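PDB 3T4W: mandelate racemase/muconate lactonizing enzyme family protein from Sulfitobacter sp. NAS-14.1, which probably works as a lyase of the enolase superfamily, taking a proton from the carbon next to a carboxylate group of its substrate. Local coordinates for residues P134-I139 and T380-A385; K369-V374 and G388-E393. All coordinates share one frame; numbering follows the deposited sequence.

Interaction 1 (P134-I139 and T380-A385); sequences PVYALI and TAPTAA
The hydroxyl of Tyr136 donates a hydrogen bond to the carbonyl oxygen of Pro382, with OH and O 2.8 Å apart. It meets the acceptor almost head-on, the C=O...donor angle being 165°, and the oxygen lies at the edge of the phenol ring, near its plane. The ring reaches this place because CG of Tyr136 stands between its own backbone N and carbonyl carbon (chi1 61°). CE2 of Tyr136 then lies 3.7 Å from CB of Ala381 and 4.0 Å from CD of Pro382, an apolar flank for the bonded hydroxyl. CB of Pro134 packs over one face of the ring, toward the rim. The Pro134 ring also meets backbone oxygens of 380-385: CG of Pro134 is 3.4 Å from O of Thr383, while CA of Pro134 makes a CA-H...O contact with O of Ala384 at 3.6 Å. Backbone bonds of Val135 with Gly386 and of Ala381 with Glu145 extend the seam beyond these side chains. The contact joins the loop between helix 110-130 and strand 146-152 to the chain leaving strand 378-380, and both segments pack on His345 of helix 337-349, whose ring meets that of Tyr136.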
loop_
_atom_site.group_PDB
_atom_site.type_symbol
_atom_site.label_atom_id
_atom_site.label_comp_id
_atom_site.label_asym_id
_atom_site.label_seq_id
_atom_site.Cartn_x
_atom_site.Cartn_y
_atom_site.Cartn_z
ATOM N N PRO A 134 20.742 25.815 -33.589
ATOM C CA PRO A 134 19.413 25.932 -32.989
ATOM C C PRO A 134 19.453 25.338 -31.589
ATOM O O PRO A 134 20.286 24.466 -31.330
ATOM C CB PRO A 134 18.536 25.065 -33.902
ATOM C CG PRO A 134 19.328 24.892 -35.163
ATOM C CD PRO A 134 20.754 24.878 -34.724
ATOM N N VAL A 135 18.573 25.797 -30.701
ATOM C CA VAL A 135 18.568 25.334 -29.317
ATOM C C VAL A 135 18.442 23.814 -29.185
ATOM O O VAL A 135 19.149 23.192 -28.390
ATOM C CB VAL A 135 17.471 26.038 -28.487
ATOM C CG1 VAL A 135 17.298 25.371 -27.128
ATOM C CG2 VAL A 135 17.817 27.496 -28.320
ATOM N N TYR A 136 17.553 23.209 -29.964
ATOM C CA TYR A 136 17.334 21.774 -29.835
ATOM C C TYR A 136 18.610 20.993 -30.106
ATOM O O TYR A 136 18.808 19.918 -29.553
ATOM C CB TYR A 136 16.186 21.284 -30.722
ATOM C CG TYR A 136 16.382 21.491 -32.205
ATOM C CD1 TYR A 136 17.225 20.668 -32.941
ATOM C CD2 TYR A 136 15.700 22.494 -32.875
ATOM C CE1 TYR A 136 17.398 20.858 -34.294
ATOM C CE2 TYR A 136 15.863 22.684 -34.229
ATOM C CZ TYR A 136 16.714 21.869 -34.929
ATOM O OH TYR A 136 16.865 22.067 -36.275
ATOM N N ALA A 137 19.490 21.554 -30.929
ATOM C CA ALA A 137 20.745 20.890 -31.253
ATOM C C ALA A 137 21.681 20.833 -30.047
ATOM O O ALA A 137 22.616 20.030 -30.009
ATOM C CB ALA A 137 21.425 21.584 -32.429
ATOM N N LEU A 138 21.427 21.685 -29.065
ATOM C CA LEU A 138 22.292 21.769 -27.895
ATOM C C LEU A 138 21.742 20.916 -26.764
ATOM O O LEU A 138 22.428 20.659 -25.779
ATOM C CB LEU A 138 22.442 23.230 -27.447
ATOM C CG LEU A 138 22.950 24.189 -28.538
ATOM C CD1 LEU A 138 22.914 25.644 -28.080
ATOM C CD2 LEU A 138 24.354 23.809 -28.989
ATOM N N ILE A 139 20.504 20.463 -26.928
ATOM C CA ILE A 139 19.821 19.703 -25.893
ATOM C C ILE A 139 19.362 18.304 -26.358
ATOM O O ILE A 139 18.248 17.869 -26.071
ATOM C CB ILE A 139 18.636 20.514 -25.304
ATOM C CG1 ILE A 139 17.594 20.837 -26.377
ATOM C CG2 ILE A 139 19.128 21.822 -24.680
ATOM C CD1 ILE A 139 16.429 21.677 -25.853
ATOM N N THR A 380 7.829 22.843 -38.188
ATOM C CA THR A 380 9.116 22.304 -38.606
ATOM C C THR A 380 10.223 22.811 -37.691
ATOM O O THR A 380 10.213 23.976 -37.290
ATOM C CB THR A 380 9.424 22.697 -40.063
ATOM O OG1 THR A 380 8.358 22.251 -40.911
ATOM C CG2 THR A 380 10.728 22.071 -40.526
ATOM N N ALA A 381 11.167 21.937 -37.351
ATOM C CA ALA A 381 12.254 22.304 -36.448
ATOM C C ALA A 381 12.996 23.510 -37.000
ATOM O O ALA A 381 13.517 23.464 -38.115
ATOM C CB ALA A 381 13.211 21.140 -36.258
ATOM N N PRO A 382 13.045 24.600 -36.227
ATOM C CA PRO A 382 13.673 25.815 -36.746
ATOM C C PRO A 382 15.117 25.531 -37.139
ATOM O O PRO A 382 15.696 24.551 -36.674
ATOM C CB PRO A 382 13.602 26.786 -35.560
ATOM C CG PRO A 382 12.475 26.278 -34.714
ATOM C CD PRO A 382 12.521 24.780 -34.863
ATOM N N THR A 383 15.682 26.385 -37.986
ATOM C CA THR A 383 17.003 26.151 -38.557
ATOM C C THR A 383 18.049 27.175 -38.110
ATOM O O THR A 383 19.229 26.843 -37.955
ATOM C CB THR A 383 16.920 26.138 -40.082
ATOM O OG1 THR A 383 16.559 24.823 -40.515
ATOM C CG2 THR A 383 18.247 26.520 -40.689
ATOM N N ALA A 384 17.608 28.412 -37.904
ATOM C CA ALA A 384 18.494 29.499 -37.503
ATOM C C ALA A 384 19.026 29.307 -36.087
ATOM O O ALA A 384 18.524 28.474 -35.331
ATOM C CB ALA A 384 17.775 30.836 -37.622
ATOM N N ALA A 385 20.045 30.087 -35.736
ATOM C CA ALA A 385 20.687 29.972 -34.429
ATOM C C ALA A 385 19.740 30.335 -33.288
ATOM O O ALA A 385 18.727 31.000 -33.495
ATOM C CB ALA A 385 21.940 30.836 -34.370
#

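Interaction 2 (K369-V374 and G388-E393); sequences KSTIKV and GLEVDE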
loop_
_atom_site.group_PDB
_atom_site.type_symbol
_atom_site.label_atom_id
_atom_site.label_comp_id
_atom_site.label_asym_id
_atom_site.label_seq_id
_atom_site.Cartn_x
_atom_site.Cartn_y
_atom_site.Cartn_z
ATOM N N LYS A 369 8.453 38.460 -36.584
ATOM C CA LYS A 369 8.547 38.573 -38.038
ATOM C C LYS A 369 8.341 37.243 -38.767
ATOM O O LYS A 369 9.039 36.943 -39.738
ATOM C CB LYS A 369 9.887 39.189 -38.451
ATOM C CG LYS A 369 10.165 40.550 -37.863
ATOM C CD LYS A 369 11.417 41.144 -38.490
ATOM C CE LYS A 369 11.817 42.452 -37.831
ATOM N NZ LYS A 369 12.246 42.213 -36.429
ATOM N N SER A 370 7.397 36.446 -38.287
ATOM C CA SER A 370 7.031 35.191 -38.944
ATOM C C SER A 370 8.172 34.170 -39.060
ATOM O O SER A 370 8.133 33.305 -39.929
ATOM C CB SER A 370 6.451 35.473 -40.332
ATOM O OG SER A 370 5.470 36.492 -40.266
ATOM N N THR A 371 9.172 34.259 -38.187
ATOM C CA THR A 371 10.340 33.383 -38.289
ATOM C C THR A 371 10.029 31.925 -37.963
ATOM O O THR A 371 10.662 31.013 -38.493
ATOM C CB THR A 371 11.509 33.870 -37.417
ATOM O OG1 THR A 371 11.060 34.074 -36.071
ATOM C CG2 THR A 371 12.076 35.172 -37.979
ATOM N N ILE A 372 9.061 31.712 -37.080
ATOM C CA ILE A 372 8.561 30.374 -36.824
ATOM C C ILE A 372 7.060 30.369 -37.077
ATOM O O ILE A 372 6.352 31.270 -36.636
ATOM C CB ILE A 372 8.849 29.936 -35.387
ATOM C CG1 ILE A 372 10.349 30.024 -35.093
ATOM C CG2 ILE A 372 8.359 28.529 -35.165
ATOM C CD1 ILE A 372 10.755 29.361 -33.794
ATOM N N LYS A 373 6.572 29.371 -37.804
ATOM C CA LYS A 373 5.159 29.339 -38.149
ATOM C C LYS A 373 4.601 27.918 -38.148
ATOM O O LYS A 373 5.327 26.951 -38.390
ATOM C CB LYS A 373 4.927 30.002 -39.512
ATOM C CG LYS A 373 5.450 29.183 -40.690
ATOM C CD LYS A 373 5.350 29.935 -42.017
ATOM C CE LYS A 373 6.311 31.108 -42.052
ATOM N NZ LYS A 373 6.248 31.856 -43.338
ATOM N N VAL A 374 3.309 27.805 -37.851
ATOM C CA VAL A 374 2.588 26.549 -37.992
ATOM C C VAL A 374 2.237 26.402 -39.463
ATOM O O VAL A 374 1.853 27.375 -40.106
ATOM C CB VAL A 374 1.286 26.534 -37.156
ATOM C CG1 VAL A 374 0.562 25.201 -37.318
ATOM C CG2 VAL A 374 1.581 26.803 -35.691
ATOM N N GLY A 388 15.830 30.934 -32.978
ATOM C CA GLY A 388 15.516 31.033 -34.392
ATOM C C GLY A 388 14.560 32.171 -34.691
ATOM O O GLY A 388 13.845 32.148 -35.693
ATOM N N LEU A 389 14.558 33.179 -33.825
ATOM C CA LEU A 389 13.606 34.277 -33.930
ATOM C C LEU A 389 14.213 35.610 -34.343
ATOM O O LEU A 389 15.359 35.917 -34.018
ATOM C CB LEU A 389 12.918 34.485 -32.587
ATOM C CG LEU A 389 12.258 33.260 -31.980
ATOM C CD1 LEU A 389 11.644 33.646 -30.641
ATOM C CD2 LEU A 389 11.219 32.721 -32.942
ATOM N N GLU A 390 13.419 36.401 -35.055
ATOM C CA GLU A 390 13.664 37.832 -35.166
ATOM C C GLU A 390 12.597 38.538 -34.344
ATOM O O GLU A 390 11.482 38.766 -34.825
ATOM C CB GLU A 390 13.570 38.301 -36.617
ATOM C CG GLU A 390 14.836 38.142 -37.445
ATOM C CD GLU A 390 14.783 38.982 -38.716
ATOM O OE1 GLU A 390 14.610 38.396 -39.809
ATOM O OE2 GLU A 390 14.888 40.230 -38.620
ATOM N N VAL A 391 12.920 38.863 -33.099
ATOM C CA VAL A 391 11.975 39.591 -32.261
ATOM C C VAL A 391 11.862 41.041 -32.738
ATOM O O VAL A 391 12.868 41.693 -33.030
ATOM C CB VAL A 391 12.379 39.545 -30.771
ATOM C CG1 VAL A 391 11.258 40.079 -29.899
ATOM C CG2 VAL A 391 12.712 38.130 -30.366
ATOM N N ASP A 392 10.636 41.537 -32.842
ATOM C CA ASP A 392 10.420 42.919 -33.261
ATOM C C ASP A 392 10.227 43.808 -32.043
ATOM O O ASP A 392 9.101 44.101 -31.640
ATOM C CB ASP A 392 9.220 43.024 -34.199
ATOM C CG ASP A 392 9.049 44.419 -34.785
ATOM O OD1 ASP A 392 9.603 45.389 -34.223
ATOM O OD2 ASP A 392 8.342 44.542 -35.810
ATOM N N GLU A 393 11.337 44.242 -31.465
ATOM C CA GLU A 393 11.292 45.022 -30.240
ATOM C C GLU A 393 10.465 46.295 -30.362
ATOM O O GLU A 393 9.671 46.610 -29.481
ATOM C CB GLU A 393 12.698 45.370 -29.773
ATOM C CG GLU A 393 12.706 46.229 -28.528
ATOM C CD GLU A 393 14.090 46.370 -27.954
ATOM O OE1 GLU A 393 15.007 45.683 -28.455
ATOM O OE2 GLU A 393 14.260 47.162 -27.006
#
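Thr371 lies over the backbone of 388-390, each branch of its side chain having its own task. Set between backbone N and carbonyl carbon (chi1 53°), OG1 of Thr371 accepts a weak bond from N of Glu390, at 3.5 Å and an N-H...O angle of 152°, while its stronger bond goes back to O of Ile368. Methyl CG2 of Thr371 lies 3.7 Å from CB of Glu390. Lys369 runs nearly extended as far as CE and bends at the last torsion (chi4 67°). It crosses the Glu390 side chain at about a right angle, bringing CD of Lys369 3.6 Å from OE2 of Glu390, yet NZ of Lys369 makes only a long salt bridge to that OE2, at 4.0 Å. Asp392 OD2 lies 4.6 Å from NZ of Lys369, which would add a weaker attraction. On the inner side, CD1 of Ile372 touches CD2 of Leu389 at 3.5 Å, and both residues pack on Ala341 of helix 337-349. Two helix-end motifs frame the contact: Lys369 is the C' residue of a Schellman motif closing helix 362-367, and Asp392 is the N-cap of helix 393-398, its OD1 bonded to N of Leu395.

In the fold
From the N terminus the chain passes through the antiparallel sheet and helices of the N-terminal domain to 134-139, then enters the barrel at strand 146-152. Interaction 1 closes a loop of 240 residues that takes in the barrel from strand 146-152 onward and runs into strand 378-380. Interaction 2 closes a much shorter loop of 13 residues around strand 378-380, which pairs antiparallel with strand 146-152. The contacts cross: 380-385 lies between 369-374 and 388-393, whereas 134-139 lies far before both. They also touch: CG of Pro382 packs 3.6 Å from CD1 of Ile372. Within 388-393, Val391 and Glu393 pack on Trp59 of strand 57-62, so the chain leaving the barrel returns to the N-terminal domain.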